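Local coordinates for hypothetical protein yibA (Escherichia coli, PDB 1OYZ) that is of unknown function but builds an all-helical chain with HEAT repeats and has been only tentatively assigned an oxidoreductase activity, at residues 111-116 / 148-153; 103-108 / 139-144; 245-250 / 274-279; 230-235 / 255-260. One frame throughout, in Å; residues are numbered along the deposited sequence.

Interaction 1 of 4, residues 111-116 / 148-153; sequences AIESTA and TAFAIS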
loop_
_atom_site.group_PDB
_atom_site.type_symbol
_atom_site.label_atom_id
_atom_site.label_comp_id
_atom_site.label_asym_id
_atom_site.label_seq_id
_atom_site.Cartn_x
_atom_site.Cartn_y
_atom_site.Cartn_z
ATOM N N ALA A 111 14.340 -0.903 -0.400
ATOM C CA ALA A 111 14.892 0.349 0.111
ATOM C C ALA A 111 13.845 1.444 0.161
ATOM O O ALA A 111 13.765 2.167 1.158
ATOM C CB ALA A 111 16.100 0.788 -0.721
ATOM N N ILE A 112 13.048 1.585 -0.902
ATOM C CA ILE A 112 11.981 2.589 -0.920
ATOM C C ILE A 112 11.008 2.271 0.243
ATOM O O ILE A 112 10.602 3.158 0.974
ATOM C CB ILE A 112 11.186 2.561 -2.289
ATOM C CG1 ILE A 112 12.078 3.014 -3.466
ATOM C CG2 ILE A 112 9.986 3.485 -2.232
ATOM C CD1 ILE A 112 11.449 2.675 -4.852
ATOM N N GLU A 113 10.641 1.000 0.424
ATOM C CA GLU A 113 9.748 0.665 1.544
ATOM C C GLU A 113 10.415 1.038 2.882
ATOM O O GLU A 113 9.753 1.563 3.788
ATOM C CB GLU A 113 9.368 -0.824 1.507
ATOM C CG GLU A 113 8.339 -1.118 0.403
ATOM C CD GLU A 113 8.430 -2.522 -0.190
ATOM O OE1 GLU A 113 9.186 -3.369 0.336
ATOM O OE2 GLU A 113 7.732 -2.781 -1.194
ATOM N N SER A 114 11.727 0.795 3.003
ATOM C CA SER A 114 12.431 1.173 4.230
ATOM C C SER A 114 12.509 2.706 4.400
ATOM O O SER A 114 12.389 3.192 5.535
ATOM C CB SER A 114 13.835 0.531 4.278
ATOM O OG SER A 114 13.764 -0.892 4.413
ATOM N N THR A 115 12.678 3.500 3.324
ATOM C CA THR A 115 12.724 4.963 3.540
ATOM C C THR A 115 11.339 5.432 4.029
ATOM O O THR A 115 11.231 6.433 4.758
ATOM C CB THR A 115 13.081 5.847 2.260
ATOM O OG1 THR A 115 12.086 5.656 1.247
ATOM C CG2 THR A 115 14.498 5.538 1.698
ATOM N N ALA A 116 10.292 4.711 3.630
ATOM C CA ALA A 116 8.920 5.043 4.030
ATOM C C ALA A 116 8.789 4.786 5.539
ATOM O O ALA A 116 8.286 5.629 6.282
ATOM C CB ALA A 116 7.908 4.175 3.247
ATOM N N THR A 148 6.762 2.505 -4.549
ATOM C CA THR A 148 6.672 3.964 -4.595
ATOM C C THR A 148 5.258 4.352 -4.198
ATOM O O THR A 148 5.041 5.354 -3.490
ATOM C CB THR A 148 6.978 4.530 -6.022
ATOM O OG1 THR A 148 8.279 4.096 -6.444
ATOM C CG2 THR A 148 6.957 6.057 -6.020
ATOM N N ALA A 149 4.280 3.568 -4.637
ATOM C CA ALA A 149 2.896 3.904 -4.273
ATOM C C ALA A 149 2.765 3.913 -2.745
ATOM O O ALA A 149 2.207 4.842 -2.151
ATOM C CB ALA A 149 1.919 2.889 -4.900
ATOM N N PHE A 150 3.289 2.874 -2.111
ATOM C CA PHE A 150 3.253 2.781 -0.655
ATOM C C PHE A 150 3.892 3.998 -0.016
ATOM O O PHE A 150 3.345 4.617 0.897
ATOM C CB PHE A 150 4.010 1.540 -0.198
ATOM C CG PHE A 150 4.190 1.465 1.281
ATOM C CD1 PHE A 150 3.082 1.485 2.130
ATOM C CD2 PHE A 150 5.458 1.405 1.830
ATOM C CE1 PHE A 150 3.239 1.450 3.503
ATOM C CE2 PHE A 150 5.624 1.371 3.199
ATOM C CZ PHE A 150 4.512 1.394 4.039
ATOM N N ALA A 151 5.082 4.326 -0.504
ATOM C CA ALA A 151 5.822 5.460 0.009
ATOM C C ALA A 151 4.994 6.731 0.010
ATOM O O ALA A 151 4.840 7.385 1.041
ATOM C CB ALA A 151 7.073 5.681 -0.820
ATOM N N ILE A 152 4.472 7.081 -1.160
ATOM C CA ILE A 152 3.687 8.298 -1.302
ATOM C C ILE A 152 2.550 8.349 -0.284
ATOM O O ILE A 152 2.345 9.362 0.371
ATOM C CB ILE A 152 3.141 8.427 -2.759
ATOM C CG1 ILE A 152 4.314 8.651 -3.742
ATOM C CG2 ILE A 152 2.168 9.583 -2.851
ATOM C CD1 ILE A 152 3.937 8.630 -5.235
ATOM N N SER A 153 1.843 7.243 -0.129
ATOM C CA SER A 153 0.738 7.193 0.805
ATOM C C SER A 153 1.183 7.575 2.212
ATOM O O SER A 153 0.396 8.077 3.011
ATOM C CB SER A 153 0.109 5.803 0.808
ATOM O OG SER A 153 0.961 4.864 1.400
#
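Two nearly parallel helices of a HEAT-repeat solenoid meet here, I112 and A116 of helix 105-121 facing F150 and A151 of helix 142-153. The local axes run 8.7 Å apart at an angle of only 9°. Two alanines let the backbones come close where A116 lies opposite A151, their CA atoms 5.1 Å apart; farther along, I112 CG2 sits 3.9 Å from A151 CB. The F150 ring closes the partly exposed side of the seam. With CG anti to the backbone N (chi1 172°), the ring is carried toward helix 105-121, where CE2 comes within 3.6 Å of A116 CB, an approach oblique to the ring. The E113 side chain crosses that of F150 at about a right angle, with CG 4.1 Å from F150 CD2. An alanine in place of F150 would probably open a gap beside A116 CB and leave E113 CG without its aromatic neighbour. On the buried side, I112 CD1 reaches T148 OG1 at 3.8 Å, a van der Waals contact; the hydroxyl's polar partners are V144 O and T136 OG1. Helix 126-136 also packs against I112 and T148, giving the side-by-side parallel helices with a connecting helix behind them that characterise HEAT repeats.

Interaction 2 of 4, residues 103-108 / 139-144; sequences KSACVR and DKSTNV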
loop_
_atom_site.group_PDB
_atom_site.type_symbol
_atom_site.label_atom_id
_atom_site.label_comp_id
_atom_site.label_asym_id
_atom_site.label_seq_id
_atom_site.Cartn_x
_atom_site.Cartn_y
_atom_site.Cartn_z
ATOM N N LYS A 103 21.501 -1.574 -8.572
ATOM C CA LYS A 103 21.325 -2.330 -9.790
ATOM C C LYS A 103 20.271 -3.417 -9.699
ATOM O O LYS A 103 19.871 -3.962 -10.718
ATOM C CB LYS A 103 22.654 -2.942 -10.228
ATOM C CG LYS A 103 23.640 -1.937 -10.827
ATOM C CD LYS A 103 24.500 -2.625 -11.912
ATOM C CE LYS A 103 25.411 -1.647 -12.676
ATOM N NZ LYS A 103 26.099 -2.296 -13.833
ATOM N N SER A 104 19.820 -3.752 -8.497
ATOM C CA SER A 104 18.797 -4.781 -8.370
ATOM C C SER A 104 17.448 -4.115 -8.091
ATOM O O SER A 104 17.320 -3.333 -7.158
ATOM C CB SER A 104 19.147 -5.751 -7.234
ATOM O OG SER A 104 17.972 -6.341 -6.695
ATOM N N ALA A 105 16.446 -4.421 -8.907
ATOM C CA ALA A 105 15.149 -3.831 -8.709
ATOM C C ALA A 105 14.606 -4.305 -7.345
ATOM O O ALA A 105 13.928 -3.541 -6.640
ATOM C CB ALA A 105 14.202 -4.215 -9.872
ATOM N N CYS A 106 14.915 -5.542 -6.953
ATOM C CA CYS A 106 14.461 -6.045 -5.649
ATOM C C CYS A 106 14.962 -5.128 -4.561
ATOM O O CYS A 106 14.187 -4.655 -3.719
ATOM C CB CYS A 106 14.969 -7.460 -5.392
ATOM S SG CYS A 106 14.126 -8.624 -6.419
ATOM N N VAL A 107 16.268 -4.867 -4.578
ATOM C CA VAL A 107 16.848 -3.971 -3.603
ATOM C C VAL A 107 16.185 -2.598 -3.616
ATOM O O VAL A 107 15.832 -2.070 -2.556
ATOM C CB VAL A 107 18.389 -3.791 -3.811
ATOM C CG1 VAL A 107 18.944 -2.773 -2.828
ATOM C CG2 VAL A 107 19.104 -5.127 -3.621
ATOM N N ARG A 108 15.981 -2.026 -4.810
ATOM C CA ARG A 108 15.391 -0.697 -4.912
ATOM C C ARG A 108 14.027 -0.655 -4.242
ATOM O O ARG A 108 13.762 0.251 -3.463
ATOM C CB ARG A 108 15.312 -0.246 -6.393
ATOM C CG ARG A 108 16.684 0.006 -7.052
ATOM C CD ARG A 108 16.615 0.915 -8.311
ATOM N NE ARG A 108 15.702 0.414 -9.348
ATOM C CZ ARG A 108 15.951 -0.646 -10.118
ATOM N NH1 ARG A 108 17.091 -1.315 -9.974
ATOM N NH2 ARG A 108 15.051 -1.047 -11.021
ATOM N N ASP A 139 10.186 4.240 -12.400
ATOM C CA ASP A 139 11.097 3.108 -12.572
ATOM C C ASP A 139 10.497 2.064 -13.508
ATOM O O ASP A 139 9.278 1.902 -13.582
ATOM C CB ASP A 139 11.384 2.431 -11.233
ATOM C CG ASP A 139 12.619 1.540 -11.280
ATOM O OD1 ASP A 139 12.586 0.446 -11.868
ATOM O OD2 ASP A 139 13.643 1.951 -10.724
ATOM N N LYS A 140 11.365 1.324 -14.185
ATOM C CA LYS A 140 10.917 0.318 -15.120
ATOM C C LYS A 140 10.383 -0.892 -14.391
ATOM O O LYS A 140 9.613 -1.666 -14.953
ATOM C CB LYS A 140 12.065 -0.081 -16.043
ATOM C CG LYS A 140 11.632 -0.450 -17.450
ATOM C CD LYS A 140 10.986 -1.823 -17.500
ATOM C CE LYS A 140 11.014 -2.422 -18.908
ATOM N NZ LYS A 140 10.832 -3.916 -18.864
ATOM N N SER A 141 10.787 -1.063 -13.132
ATOM C CA SER A 141 10.319 -2.197 -12.350
ATOM C C SER A 141 8.980 -1.931 -11.670
ATOM O O SER A 141 8.800 -0.905 -11.012
ATOM C CB SER A 141 11.336 -2.565 -11.280
ATOM O OG SER A 141 10.756 -3.474 -10.345
ATOM N N THR A 142 8.053 -2.873 -11.814
ATOM C CA THR A 142 6.739 -2.758 -11.198
ATOM C C THR A 142 6.863 -2.824 -9.688
ATOM O O THR A 142 6.168 -2.111 -8.968
ATOM C CB THR A 142 5.798 -3.900 -11.640
ATOM O OG1 THR A 142 6.462 -5.155 -11.451
ATOM C CG2 THR A 142 5.420 -3.749 -13.085
ATOM N N ASN A 143 7.739 -3.689 -9.201
ATOM C CA ASN A 143 7.922 -3.801 -7.757
ATOM C C ASN A 143 8.306 -2.437 -7.217
ATOM O O ASN A 143 7.789 -2.005 -6.173
ATOM C CB ASN A 143 9.018 -4.798 -7.435
ATOM C CG ASN A 143 8.818 -6.116 -8.149
ATOM O OD1 ASN A 143 8.763 -7.172 -7.521
ATOM N ND2 ASN A 143 8.703 -6.062 -9.479
ATOM N N VAL A 144 9.192 -1.744 -7.938
ATOM C CA VAL A 144 9.630 -0.420 -7.508
ATOM C C VAL A 144 8.504 0.582 -7.545
ATOM O O VAL A 144 8.310 1.333 -6.592
ATOM C CB VAL A 144 10.796 0.126 -8.381
ATOM C CG1 VAL A 144 10.999 1.601 -8.085
ATOM C CG2 VAL A 144 12.097 -0.665 -8.100
#
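R108 grips D139 side-on, NE and NH2 each taking one carboxylate oxygen. The guanidinium and carboxylate planes are 15° apart, nearly coplanar. NE donates to D139 OD2 at 2.9 Å, meeting it on the syn side though tilted out of the carboxylate plane. The partner bond is straighter: R108 NH2 lies 3.0 Å from D139 OD1, on its syn lone pair, with an N-H...O angle of 164°; a weak bond also runs from NH2 to OD2. The remaining nitrogen, NH1, donates to D102 O, and the bend at chi3 (-56°) sets NE toward D139. OD1 has a second donor: S141 N lies 2.7 Å from D139 OD1, on its anti lone pair, closing an Asx turn. An alanine at D139 would probably leave R108 NE and NH2 without their acceptors here and let the turn at S141 loosen. S141 in turn caps helix 142-153, its OG accepting a weak bond from V144 N, while S104 OG caps helix 105-121 with a 3.1 Å bond from V107 N. Nearer the backbone of R108, its CB rests 3.7 Å from V144 CG2, and A105 CB touches S141 OG at 3.6 Å. The chemistry implies that one carboxylate probably offsets the charge of the arginine while also accepting the N-H of the turn into helix 142-153, so the ion pair and the Asx turn share OD1.

Interaction 3 of 4, residues 245-250 / 274-279; sequences AGELGD and IDKLKR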
loop_
_atom_site.group_PDB
_atom_site.type_symbol
_atom_site.label_atom_id
_atom_site.label_comp_id
_atom_site.label_asym_id
_atom_site.label_seq_id
_atom_site.Cartn_x
_atom_site.Cartn_y
_atom_site.Cartn_z
ATOM N N ALA A 245 -23.582 3.531 -3.369
ATOM C CA ALA A 245 -24.895 3.916 -3.839
ATOM C C ALA A 245 -25.500 4.977 -2.904
ATOM O O ALA A 245 -26.115 5.948 -3.368
ATOM C CB ALA A 245 -25.804 2.682 -3.953
ATOM N N GLY A 246 -25.298 4.835 -1.591
ATOM C CA GLY A 246 -25.845 5.811 -0.653
ATOM C C GLY A 246 -25.050 7.107 -0.670
ATOM O O GLY A 246 -25.598 8.207 -0.523
ATOM N N GLU A 247 -23.744 6.976 -0.853
ATOM C CA GLU A 247 -22.862 8.123 -0.903
ATOM C C GLU A 247 -23.074 8.997 -2.150
ATOM O O GLU A 247 -23.003 10.212 -2.055
ATOM C CB GLU A 247 -21.402 7.660 -0.834
ATOM C CG GLU A 247 -20.949 7.222 0.548
ATOM C CD GLU A 247 -20.975 8.368 1.545
ATOM O OE1 GLU A 247 -20.430 9.459 1.207
ATOM O OE2 GLU A 247 -21.538 8.181 2.665
ATOM N N LEU A 248 -23.328 8.380 -3.304
ATOM C CA LEU A 248 -23.527 9.128 -4.547
ATOM C C LEU A 248 -24.607 10.215 -4.423
ATOM O O LEU A 248 -24.488 11.278 -5.030
ATOM C CB LEU A 248 -23.893 8.184 -5.690
ATOM C CG LEU A 248 -24.212 8.851 -7.043
ATOM C CD1 LEU A 248 -22.956 9.569 -7.590
ATOM C CD2 LEU A 248 -24.676 7.777 -8.016
ATOM N N GLY A 249 -25.646 9.958 -3.627
ATOM C CA GLY A 249 -26.703 10.955 -3.430
ATOM C C GLY A 249 -27.641 11.225 -4.613
ATOM O O GLY A 249 -28.232 12.309 -4.741
ATOM N N ASP A 250 -27.775 10.222 -5.471
ATOM C CA ASP A 250 -28.620 10.297 -6.659
ATOM C C ASP A 250 -29.849 9.383 -6.435
ATOM O O ASP A 250 -29.719 8.149 -6.355
ATOM C CB ASP A 250 -27.795 9.842 -7.861
ATOM C CG ASP A 250 -28.523 10.023 -9.184
ATOM O OD1 ASP A 250 -27.837 10.424 -10.150
ATOM O OD2 ASP A 250 -29.749 9.749 -9.266
ATOM N N ILE A 274 -30.402 3.923 1.658
ATOM C CA ILE A 274 -31.686 4.551 1.382
ATOM C C ILE A 274 -31.943 5.791 2.240
ATOM O O ILE A 274 -32.489 6.794 1.759
ATOM C CB ILE A 274 -32.828 3.566 1.579
ATOM C CG1 ILE A 274 -32.679 2.417 0.576
ATOM C CG2 ILE A 274 -34.157 4.298 1.442
ATOM C CD1 ILE A 274 -33.806 1.430 0.591
ATOM N N ASP A 275 -31.540 5.726 3.502
ATOM C CA ASP A 275 -31.727 6.845 4.423
ATOM C C ASP A 275 -30.935 8.057 3.989
ATOM O O ASP A 275 -31.401 9.187 4.127
ATOM C CB ASP A 275 -31.313 6.438 5.835
ATOM C CG ASP A 275 -32.191 5.338 6.385
ATOM O OD1 ASP A 275 -33.421 5.474 6.235
ATOM O OD2 ASP A 275 -31.674 4.346 6.959
ATOM N N LYS A 276 -29.733 7.807 3.477
ATOM C CA LYS A 276 -28.866 8.883 2.999
ATOM C C LYS A 276 -29.447 9.575 1.768
ATOM O O LYS A 276 -29.379 10.795 1.643
ATOM C CB LYS A 276 -27.482 8.340 2.646
ATOM C CG LYS A 276 -26.711 7.816 3.827
ATOM C CD LYS A 276 -25.336 7.341 3.404
ATOM C CE LYS A 276 -24.725 6.444 4.469
ATOM N NZ LYS A 276 -23.412 5.862 4.045
ATOM N N LEU A 277 -30.010 8.781 0.862
ATOM C CA LEU A 277 -30.596 9.306 -0.358
ATOM C C LEU A 277 -31.798 10.178 -0.079
ATOM O O LEU A 277 -31.905 11.294 -0.597
ATOM C CB LEU A 277 -31.004 8.166 -1.298
ATOM C CG LEU A 277 -29.846 7.463 -2.000
ATOM C CD1 LEU A 277 -30.346 6.437 -3.017
ATOM C CD2 LEU A 277 -29.019 8.523 -2.689
ATOM N N LYS A 278 -32.705 9.666 0.745
ATOM C CA LYS A 278 -33.909 10.400 1.074
ATOM C C LYS A 278 -33.596 11.733 1.713
ATOM O O LYS A 278 -34.468 12.583 1.827
ATOM C CB LYS A 278 -34.798 9.559 1.972
ATOM C CG LYS A 278 -35.489 8.457 1.217
ATOM C CD LYS A 278 -36.328 7.647 2.158
ATOM C CE LYS A 278 -37.207 6.652 1.435
ATOM N NZ LYS A 278 -37.989 5.867 2.449
ATOM N N ARG A 279 -32.342 11.912 2.116
ATOM C CA ARG A 279 -31.915 13.164 2.717
ATOM C C ARG A 279 -31.441 14.122 1.626
ATOM O O ARG A 279 -30.936 13.693 0.582
ATOM C CB ARG A 279 -30.796 12.930 3.736
ATOM C CG ARG A 279 -31.309 12.552 5.115
ATOM C CD ARG A 279 -30.255 12.778 6.200
ATOM N NE ARG A 279 -29.544 11.557 6.568
ATOM C CZ ARG A 279 -28.446 11.107 5.970
ATOM N NH1 ARG A 279 -27.907 11.781 4.957
ATOM N NH2 ARG A 279 -27.887 9.975 6.387
#
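The carboxylate of E247 is the flat group that takes part across this contact, its OE2 offering the anti lone pair to K276 NZ, 3.3 Å from OE2. On the other segment, the guanidinium of R279 has one face over the backbone of the preceding turn, with K276 CA 3.3 Å above the plane and D275 O on the same face, both offset toward the rim. E247 leaves its helix away from helix 268-277, and the bend at chi2 (-64°) turns CD back, so that the carboxylate ends beside K276, whose extended chain it crosses obliquely. The stronger polar partner of K276 NZ is E243, with which it forms a salt bridge. Closer to the helix, K276 CB is 3.7 Å from G246 O; a side chain on G246 would point at this lysine and crowd its CD. L277 fills the other half of the contact. Its CD2 presses on the turn that ends helix 239-248, 3.4 Å from G249 CA and 3.5 Å from D250 N, while CD1 lies 3.8 Å from D250 O. G249 has positive phi, as the chain leaves the helix there. The chemistry is therefore split: charges pair at the partly exposed margin, where two glutamates would probably share the positive charge of one lysine, while a buried leucine packs against backbone.

Interaction 4 of 4, residues 230-235 / 255-260; sequences DELKKN and PVLDTM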
loop_
_atom_site.group_PDB
_atom_site.type_symbol
_atom_site.label_atom_id
_atom_site.label_comp_id
_atom_site.label_asym_id
_atom_site.label_seq_id
_atom_site.Cartn_x
_atom_site.Cartn_y
_atom_site.Cartn_z
ATOM N N ASP A 230 -25.684 -1.597 -12.609
ATOM C CA ASP A 230 -25.422 -2.987 -12.956
ATOM C C ASP A 230 -24.944 -3.838 -11.782
ATOM O O ASP A 230 -25.321 -4.999 -11.661
ATOM C CB ASP A 230 -24.369 -3.099 -14.053
ATOM C CG ASP A 230 -24.812 -2.476 -15.352
ATOM O OD1 ASP A 230 -23.943 -2.324 -16.241
ATOM O OD2 ASP A 230 -26.013 -2.148 -15.481
ATOM N N GLU A 231 -24.089 -3.258 -10.946
ATOM C CA GLU A 231 -23.524 -3.958 -9.810
ATOM C C GLU A 231 -24.575 -4.251 -8.768
ATOM O O GLU A 231 -24.565 -5.322 -8.153
ATOM C CB GLU A 231 -22.402 -3.128 -9.197
ATOM C CG GLU A 231 -21.197 -3.097 -10.080
ATOM C CD GLU A 231 -20.596 -4.467 -10.261
ATOM O OE1 GLU A 231 -20.083 -4.751 -11.361
ATOM O OE2 GLU A 231 -20.642 -5.269 -9.299
ATOM N N LEU A 232 -25.488 -3.309 -8.554
ATOM C CA LEU A 232 -26.511 -3.558 -7.556
ATOM C C LEU A 232 -27.485 -4.627 -8.010
ATOM O O LEU A 232 -28.193 -5.176 -7.189
ATOM C CB LEU A 232 -27.265 -2.261 -7.208
ATOM C CG LEU A 232 -26.451 -1.164 -6.508
ATOM C CD1 LEU A 232 -27.129 0.199 -6.686
ATOM C CD2 LEU A 232 -26.309 -1.515 -5.017
ATOM N N LYS A 233 -27.514 -4.963 -9.296
ATOM C CA LYS A 233 -28.483 -5.977 -9.736
ATOM C C LYS A 233 -27.963 -7.406 -9.694
ATOM O O LYS A 233 -28.679 -8.354 -10.010
ATOM C CB LYS A 233 -28.997 -5.659 -11.144
ATOM C CG LYS A 233 -29.799 -4.370 -11.201
ATOM C CD LYS A 233 -30.327 -4.131 -12.595
ATOM C CE LYS A 233 -31.355 -3.008 -12.622
ATOM N NZ LYS A 233 -32.070 -3.016 -13.940
ATOM N N LYS A 234 -26.716 -7.566 -9.290
ATOM C CA LYS A 234 -26.157 -8.896 -9.228
ATOM C C LYS A 234 -26.750 -9.721 -8.086
ATOM O O LYS A 234 -27.319 -9.189 -7.128
ATOM C CB LYS A 234 -24.639 -8.794 -9.121
ATOM C CG LYS A 234 -24.034 -8.173 -10.387
ATOM C CD LYS A 234 -22.522 -8.095 -10.326
ATOM C CE LYS A 234 -21.928 -7.721 -11.669
ATOM N NZ LYS A 234 -20.442 -7.617 -11.573
ATOM N N ASN A 235 -26.631 -11.031 -8.227
ATOM C CA ASN A 235 -27.120 -11.979 -7.247
ATOM C C ASN A 235 -26.268 -11.839 -5.977
ATOM O O ASN A 235 -26.775 -11.881 -4.855
ATOM C CB ASN A 235 -27.003 -13.382 -7.818
ATOM C CG ASN A 235 -28.011 -14.313 -7.233
ATOM O OD1 ASN A 235 -29.212 -14.176 -7.486
ATOM N ND2 ASN A 235 -27.544 -15.275 -6.433
ATOM N N PRO A 255 -35.286 3.119 -6.306
ATOM C CA PRO A 255 -36.103 1.966 -6.697
ATOM C C PRO A 255 -35.413 0.619 -6.516
ATOM O O PRO A 255 -35.955 -0.278 -5.866
ATOM C CB PRO A 255 -36.428 2.264 -8.160
ATOM C CG PRO A 255 -36.476 3.778 -8.175
ATOM C CD PRO A 255 -35.204 4.086 -7.420
ATOM N N VAL A 256 -34.209 0.494 -7.074
ATOM C CA VAL A 256 -33.453 -0.738 -6.994
ATOM C C VAL A 256 -33.074 -1.072 -5.563
ATOM O O VAL A 256 -33.054 -2.233 -5.187
ATOM C CB VAL A 256 -32.163 -0.661 -7.846
ATOM C CG1 VAL A 256 -32.513 -0.496 -9.306
ATOM C CG2 VAL A 256 -31.307 0.513 -7.393
ATOM N N LEU A 257 -32.753 -0.054 -4.771
ATOM C CA LEU A 257 -32.382 -0.292 -3.379
ATOM C C LEU A 257 -33.603 -0.863 -2.678
ATOM O O LEU A 257 -33.524 -1.875 -1.970
ATOM C CB LEU A 257 -31.931 1.007 -2.689
ATOM C CG LEU A 257 -30.567 1.582 -3.110
ATOM C CD1 LEU A 257 -30.340 2.904 -2.394
ATOM C CD2 LEU A 257 -29.418 0.606 -2.812
ATOM N N ASP A 258 -34.743 -0.230 -2.900
ATOM C CA ASP A 258 -35.969 -0.693 -2.278
ATOM C C ASP A 258 -36.169 -2.187 -2.588
ATOM O O ASP A 258 -36.423 -2.993 -1.698
ATOM C CB ASP A 258 -37.139 0.135 -2.794
ATOM C CG ASP A 258 -38.426 -0.229 -2.122
ATOM O OD1 ASP A 258 -39.307 -0.804 -2.806
ATOM O OD2 ASP A 258 -38.530 0.047 -0.903
ATOM N N THR A 259 -36.042 -2.534 -3.861
ATOM C CA THR A 259 -36.169 -3.911 -4.329
ATOM C C THR A 259 -35.233 -4.892 -3.589
ATOM O O THR A 259 -35.606 -6.039 -3.303
ATOM C CB THR A 259 -35.813 -4.006 -5.833
ATOM O OG1 THR A 259 -36.823 -3.351 -6.606
ATOM C CG2 THR A 259 -35.702 -5.441 -6.270
HETATM N N MSE A 260 -34.010 -4.435 -3.321
HETATM C CA MSE A 260 -32.984 -5.258 -2.670
HETATM C C MSE A 260 -33.321 -5.568 -1.215
HETATM O O MSE A 260 -32.916 -6.611 -0.681
HETATM C CB MSE A 260 -31.627 -4.562 -2.758
HETATM C CG MSE A 260 -31.177 -4.338 -4.201
HETATM SE SE MSE A 260 -29.532 -3.327 -4.258
HETATM C CE MSE A 260 -30.150 -1.659 -5.044
#
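L232 and the selenomethionine M260 cross at about a right angle, and the bend at chi3 (-112°) turns M260 CE onto the leucine. This methyl lies 3.7 Å from L232 CB and 3.8 Å from L232 CD2. The selenium lies close as well, 3.8 Å from CD2 and 3.7 Å from L232 O. The terminal methyl thus meets the leucine from its root to its branches, CG and CD1 being within 4.0 Å of it too. Beyond M260 the branches part company: L232 CD1 faces V256 CG2 at 4.2 Å, whereas L232 CD2 reaches toward L257 CD2 at 4.4 Å. At the surface, K233 lays its aliphatic chain by V256, with CE 4.3 Å from V256 CG1. I241, I242 and A245 of helix 239-248 pack on L232, and helix 268-277 touches both L257 and M260, so the leucine end of helix 225-232 is set among apolar neighbours. E231 and K234 pair away from this contact: K234 NZ bonds E231 OE1 within its own segment, and R209 forms a salt bridge with the same oxygen. No hydrogen bond crosses between the segments, and their cohesion probably comes from dispersion and the exclusion of water.

In the fold
From the N terminus, interaction 2 opens first and interaction 1 next, both on helix 105-121; after helix 126-136 they close in the same order on helix 142-153. Their segments therefore cross, and the two contacts form one seam, joined where I112 CD1 meets V144 CG1. Much later along the chain interaction 4 opens at the end of helix 225-232 and interaction 3 on helix 239-248; they close on helix 254-261 and helix 268-277, crossing likewise. L257 packs against L277 and I274, and L232 against A245, fusing these four helices. The two pairs lie in series, with centres about 37 to 44 Å apart.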